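Local coordinates for protein 3-oxosteroid 1-dehydrogenase (Sterolibacterium denitrificans, PDB 7P18) that probably introduces a C1-C2 double bond into 3-oxosteroids, using bound FAD and passing the electrons to an acceptor, at residues 89-101 against 542-554. Residues are numbered along the deposited sequence; the frame is centred on the assembly and turned at random.
Sequences AYLESAPQMVEYI and TLGPAMTFGFRAA. With FAD (flavin-adenine dinucleotide), chain C.
The C-terminal helix of the FAD-binding fold, which starts at the flavin, packs here knobs-into-holes across helix 84-104. Thr548 meets Ala94 where the two cross, and the axes of the two segments lie at 89°, 8.7 Å apart at their closest. At the start of the C-terminal helix, the backbone N of Leu543 donates to flavin O2 at 2.8 Å. The same flavin oxygen accepts a second bond from the backbone of Thr542. The next residue, Gly544, has no side chain, and Tyr90 OH comes to 3.3 Å from Gly544 CA. That hydroxyl is hydrogen-bonded to Trp54 O. The Tyr90 ring fills a hole between Gly544, Pro545, Thr548 and Phe549. Thr548 is the knob in return, its CG2 against Ser93 CB and its OG1 beside Ala94. OG1 also bonds Gly544 O, which already accepts from Thr548 N. Met97 bends at chi2 and chi3, which brings its CE to 3.7 Å from Met547 CB. Phe551 lies under the same residue. With its CG anti to the backbone N (chi1 -177°), the ring turns one face to Met97 CA, 3.9 Å above its centre in a CH-pi contact. Tyr100 CB touches Phe551 CE1. The polar end belongs to Arg552. Its NH2 pairs with Asp507 and its NE with Lys506 O, while Ala89 CB covers one guanidinium face. Arg552 NH1 is shared: it donates to Ser93 OG at 2.8 Å and, in a salt bridge, to Glu92 OE1 at 3.1 Å, met from above the carboxylate plane. A leucine in place of Arg552 would probably leave Glu92 and Asp507 without this positive partner and Ser93 OG without this donor. A water bridges Glu92 OE1 to Arg552 NH2.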
# COMPACT_ATOMS: atom_id res chain seq x y z
N ALA A 89 -6.09 -15.11 -14.98
CA ALA A 89 -5.18 -15.83 -14.06
C ALA A 89 -5.30 -15.25 -12.64
O ALA A 89 -5.30 -16.03 -11.65
CB ALA A 89 -3.79 -15.77 -14.61
N TYR A 90 -5.39 -13.93 -12.53
CA TYR A 90 -5.51 -13.27 -11.19
C TYR A 90 -6.80 -13.76 -10.51
O TYR A 90 -6.80 -14.12 -9.33
CB TYR A 90 -5.49 -11.74 -11.29
CG TYR A 90 -5.59 -11.12 -9.92
CD1 TYR A 90 -4.51 -11.18 -9.06
CD2 TYR A 90 -6.75 -10.56 -9.45
CE1 TYR A 90 -4.57 -10.65 -7.77
CE2 TYR A 90 -6.84 -10.04 -8.16
CZ TYR A 90 -5.74 -10.09 -7.32
OH TYR A 90 -5.76 -9.57 -6.07
N LEU A 91 -7.91 -13.75 -11.23
CA LEU A 91 -9.22 -14.11 -10.67
C LEU A 91 -9.28 -15.60 -10.35
O LEU A 91 -9.88 -15.97 -9.32
CB LEU A 91 -10.31 -13.68 -11.64
CG LEU A 91 -10.39 -12.18 -11.88
CD1 LEU A 91 -11.42 -11.86 -12.96
CD2 LEU A 91 -10.71 -11.39 -10.62
N GLU A 92 -8.64 -16.43 -11.17
CA GLU A 92 -8.52 -17.88 -10.90
C GLU A 92 -7.75 -18.11 -9.60
O GLU A 92 -8.24 -18.87 -8.76
CB GLU A 92 -7.80 -18.59 -12.05
CG GLU A 92 -7.62 -20.08 -11.80
CD GLU A 92 -6.85 -20.85 -12.84
OE1 GLU A 92 -6.20 -20.24 -13.68
OE2 GLU A 92 -6.95 -22.06 -12.84
N SER A 93 -6.58 -17.49 -9.43
CA SER A 93 -5.60 -17.88 -8.40
C SER A 93 -5.75 -17.10 -7.09
O SER A 93 -5.39 -17.66 -6.07
CB SER A 93 -4.20 -17.79 -8.94
OG SER A 93 -4.02 -18.66 -10.03
N ALA A 94 -6.27 -15.89 -7.11
CA ALA A 94 -6.34 -15.05 -5.89
C ALA A 94 -7.11 -15.78 -4.77
O ALA A 94 -6.62 -15.91 -3.65
CB ALA A 94 -6.89 -13.71 -6.22
N PRO A 95 -8.32 -16.34 -5.01
CA PRO A 95 -9.01 -17.09 -3.96
C PRO A 95 -8.24 -18.35 -3.51
O PRO A 95 -8.30 -18.71 -2.30
CB PRO A 95 -10.37 -17.50 -4.58
CG PRO A 95 -10.52 -16.59 -5.80
CD PRO A 95 -9.15 -16.14 -6.22
N GLN A 96 -7.55 -18.99 -4.44
CA GLN A 96 -6.78 -20.22 -4.15
C GLN A 96 -5.59 -19.87 -3.25
O GLN A 96 -5.31 -20.65 -2.30
CB GLN A 96 -6.34 -20.88 -5.43
CG GLN A 96 -7.48 -21.44 -6.28
CD GLN A 96 -6.90 -22.12 -7.49
OE1 GLN A 96 -5.73 -21.95 -7.79
NE2 GLN A 96 -7.74 -22.81 -8.23
N MET A 97 -4.97 -18.72 -3.49
CA MET A 97 -3.80 -18.24 -2.70
C MET A 97 -4.26 -17.96 -1.27
O MET A 97 -3.60 -18.45 -0.36
CB MET A 97 -3.15 -17.02 -3.37
CG MET A 97 -2.01 -16.37 -2.54
SD MET A 97 -2.64 -15.24 -1.30
CE MET A 97 -3.33 -13.92 -2.28
N VAL A 98 -5.40 -17.30 -1.04
CA VAL A 98 -5.86 -17.05 0.35
C VAL A 98 -6.28 -18.35 1.03
O VAL A 98 -5.98 -18.53 2.24
CB VAL A 98 -6.93 -15.96 0.40
CG1 VAL A 98 -7.64 -15.86 1.74
CG2 VAL A 98 -6.28 -14.63 0.04
N GLU A 99 -6.97 -19.25 0.32
CA GLU A 99 -7.35 -20.55 0.95
C GLU A 99 -6.09 -21.31 1.35
O GLU A 99 -6.12 -21.97 2.39
CB GLU A 99 -8.19 -21.42 0.02
CG GLU A 99 -9.62 -20.95 -0.07
CD GLU A 99 -10.50 -21.88 -0.90
OE1 GLU A 99 -10.28 -23.10 -0.88
OE2 GLU A 99 -11.43 -21.38 -1.50
N TYR A 100 -5.04 -21.23 0.54
CA TYR A 100 -3.74 -21.87 0.77
C TYR A 100 -3.13 -21.30 2.05
O TYR A 100 -2.69 -22.11 2.90
CB TYR A 100 -2.78 -21.70 -0.41
CG TYR A 100 -1.33 -21.98 -0.07
CD1 TYR A 100 -0.89 -23.25 0.25
CD2 TYR A 100 -0.41 -20.95 -0.01
CE1 TYR A 100 0.42 -23.50 0.63
CE2 TYR A 100 0.91 -21.17 0.36
CZ TYR A 100 1.34 -22.45 0.66
OH TYR A 100 2.66 -22.63 1.00
N ILE A 101 -3.08 -19.98 2.19
CA ILE A 101 -2.60 -19.36 3.45
C ILE A 101 -3.41 -19.93 4.62
O ILE A 101 -2.79 -20.41 5.60
CB ILE A 101 -2.68 -17.82 3.41
CG1 ILE A 101 -1.68 -17.24 2.42
CG2 ILE A 101 -2.49 -17.30 4.82
CD1 ILE A 101 -1.73 -15.73 2.27
N THR A 542 -2.57 -3.88 -4.51
CA THR A 542 -1.12 -4.11 -4.78
C THR A 542 -0.69 -5.45 -4.16
O THR A 542 0.07 -6.17 -4.79
CB THR A 542 -0.19 -2.95 -4.31
OG1 THR A 542 0.24 -3.12 -2.97
CG2 THR A 542 -0.88 -1.62 -4.40
N LEU A 543 -1.08 -5.73 -2.93
CA LEU A 543 -0.67 -6.95 -2.24
C LEU A 543 -1.40 -8.20 -2.77
O LEU A 543 -0.77 -9.27 -2.76
CB LEU A 543 -0.87 -6.78 -0.74
CG LEU A 543 0.07 -5.79 -0.06
CD1 LEU A 543 -0.41 -5.57 1.37
CD2 LEU A 543 1.50 -6.30 -0.02
N GLY A 544 -2.67 -8.10 -3.13
CA GLY A 544 -3.38 -9.23 -3.78
C GLY A 544 -2.57 -9.72 -4.97
O GLY A 544 -2.21 -10.90 -5.06
N PRO A 545 -2.25 -8.83 -5.92
CA PRO A 545 -1.42 -9.21 -7.06
C PRO A 545 -0.04 -9.74 -6.69
O PRO A 545 0.39 -10.70 -7.32
CB PRO A 545 -1.39 -7.93 -7.90
CG PRO A 545 -2.75 -7.30 -7.61
CD PRO A 545 -2.87 -7.51 -6.11
N ALA A 546 0.62 -9.14 -5.70
CA ALA A 546 1.99 -9.57 -5.32
C ALA A 546 1.92 -11.03 -4.88
O ALA A 546 2.69 -11.88 -5.39
CB ALA A 546 2.57 -8.67 -4.22
N MET A 547 1.02 -11.33 -3.96
CA MET A 547 0.91 -12.69 -3.41
C MET A 547 0.32 -13.65 -4.45
O MET A 547 0.77 -14.81 -4.47
CB MET A 547 0.16 -12.70 -2.07
CG MET A 547 1.12 -12.25 -0.89
SD MET A 547 0.66 -12.79 0.71
CE MET A 547 -1.02 -12.20 0.84
N THR A 548 -0.62 -13.23 -5.29
CA THR A 548 -1.31 -14.15 -6.23
C THR A 548 -0.31 -14.56 -7.32
O THR A 548 -0.20 -15.75 -7.61
CB THR A 548 -2.59 -13.55 -6.80
OG1 THR A 548 -3.51 -13.27 -5.73
CG2 THR A 548 -3.19 -14.48 -7.85
N PHE A 549 0.47 -13.63 -7.87
CA PHE A 549 1.47 -13.98 -8.90
C PHE A 549 2.66 -14.70 -8.24
O PHE A 549 3.28 -15.52 -8.92
CB PHE A 549 1.75 -12.80 -9.82
CG PHE A 549 0.62 -12.56 -10.79
CD1 PHE A 549 0.37 -13.45 -11.83
CD2 PHE A 549 -0.29 -11.53 -10.58
CE1 PHE A 549 -0.70 -13.26 -12.68
CE2 PHE A 549 -1.38 -11.37 -11.42
CZ PHE A 549 -1.59 -12.22 -12.46
N GLY A 550 2.94 -14.47 -6.96
CA GLY A 550 3.95 -15.26 -6.23
C GLY A 550 3.54 -16.73 -6.18
O GLY A 550 4.37 -17.60 -6.50
N PHE A 551 2.29 -16.97 -5.84
CA PHE A 551 1.63 -18.31 -5.83
C PHE A 551 1.73 -18.94 -7.23
O PHE A 551 2.19 -20.12 -7.34
CB PHE A 551 0.21 -18.10 -5.32
CG PHE A 551 -0.63 -19.35 -5.15
CD1 PHE A 551 -0.48 -20.14 -4.02
CD2 PHE A 551 -1.62 -19.67 -6.07
CE1 PHE A 551 -1.30 -21.25 -3.81
CE2 PHE A 551 -2.45 -20.75 -5.86
CZ PHE A 551 -2.27 -21.57 -4.76
N ARG A 552 1.30 -18.23 -8.27
CA ARG A 552 1.35 -18.73 -9.68
C ARG A 552 2.81 -18.99 -10.11
O ARG A 552 3.01 -19.98 -10.83
CB ARG A 552 0.61 -17.83 -10.65
CG ARG A 552 -0.90 -17.77 -10.44
CD ARG A 552 -1.62 -17.11 -11.60
NE ARG A 552 -1.45 -17.85 -12.85
CZ ARG A 552 -2.30 -18.76 -13.35
NH1 ARG A 552 -3.44 -19.04 -12.75
NH2 ARG A 552 -2.00 -19.36 -14.50
N ALA A 553 3.79 -18.15 -9.73
CA ALA A 553 5.20 -18.38 -10.07
C ALA A 553 5.64 -19.74 -9.52
O ALA A 553 6.24 -20.53 -10.29
CB ALA A 553 6.12 -17.28 -9.57
N ALA A 554 5.44 -19.96 -8.23
CA ALA A 554 5.86 -21.20 -7.53
C ALA A 554 5.16 -22.38 -8.22
O ALA A 554 5.83 -23.36 -8.54
CB ALA A 554 5.51 -21.16 -6.08
PA FAD C . 8.11 -4.73 -0.63
O1A FAD C . 7.02 -5.14 0.29
O2A FAD C . 8.62 -3.34 -0.35
O5B FAD C . 9.27 -5.80 -0.48
C5B FAD C . 10.47 -5.65 -1.29
C4B FAD C . 11.64 -6.11 -0.48
O4B FAD C . 12.77 -6.30 -1.37
C3B FAD C . 12.11 -5.15 0.62
O3B FAD C . 12.25 -5.82 1.87
C2B FAD C . 13.44 -4.61 0.08
O2B FAD C . 14.31 -4.15 1.11
C1B FAD C . 13.93 -5.79 -0.76
N9A FAD C . 14.92 -5.45 -1.78
C8A FAD C . 15.04 -4.30 -2.51
N7A FAD C . 16.13 -4.29 -3.28
C5A FAD C . 16.71 -5.53 -3.06
C6A FAD C . 17.88 -6.14 -3.58
N6A FAD C . 18.74 -5.54 -4.41
N1A FAD C . 18.17 -7.39 -3.14
C2A FAD C . 17.34 -7.97 -2.27
N3A FAD C . 16.26 -7.47 -1.66
C4A FAD C . 15.99 -6.24 -2.13
N1 FAD C . -1.14 -2.24 -0.64
C2 FAD C . -2.19 -3.10 -0.56
O2 FAD C . -2.51 -3.80 -1.54
N3 FAD C . -2.89 -3.25 0.56
C4 FAD C . -2.79 -2.37 1.62
O4 FAD C . -3.38 -2.63 2.66
C4X FAD C . -1.73 -1.42 1.58
N5 FAD C . -1.57 -0.58 2.59
C5X FAD C . -0.49 0.27 2.55
C6 FAD C . -0.24 1.11 3.66
C7 FAD C . 0.91 1.89 3.74
C7M FAD C . 1.17 2.76 4.95
C8 FAD C . 1.87 1.79 2.72
C8M FAD C . 3.15 2.60 2.79
C9 FAD C . 1.60 1.03 1.59
C9A FAD C . 0.45 0.22 1.50
N10 FAD C . 0.16 -0.57 0.38
C10 FAD C . -0.92 -1.44 0.39
C1' FAD C . 1.13 -0.71 -0.72
C2' FAD C . 2.00 -1.97 -0.49
O2' FAD C . 2.61 -1.99 0.80
C3' FAD C . 3.08 -2.15 -1.57
O3' FAD C . 2.59 -1.80 -2.87
C4' FAD C . 3.63 -3.56 -1.55
O4' FAD C . 4.06 -3.84 -0.22
C5' FAD C . 4.76 -3.80 -2.52
O5' FAD C . 5.22 -5.15 -2.28
P FAD C . 6.56 -5.66 -2.95
O1P FAD C . 6.67 -7.03 -2.43
O2P FAD C . 6.65 -5.35 -4.37
O3P FAD C . 7.71 -4.77 -2.20
O HOH W 1 -4.20 -21.39 -15.10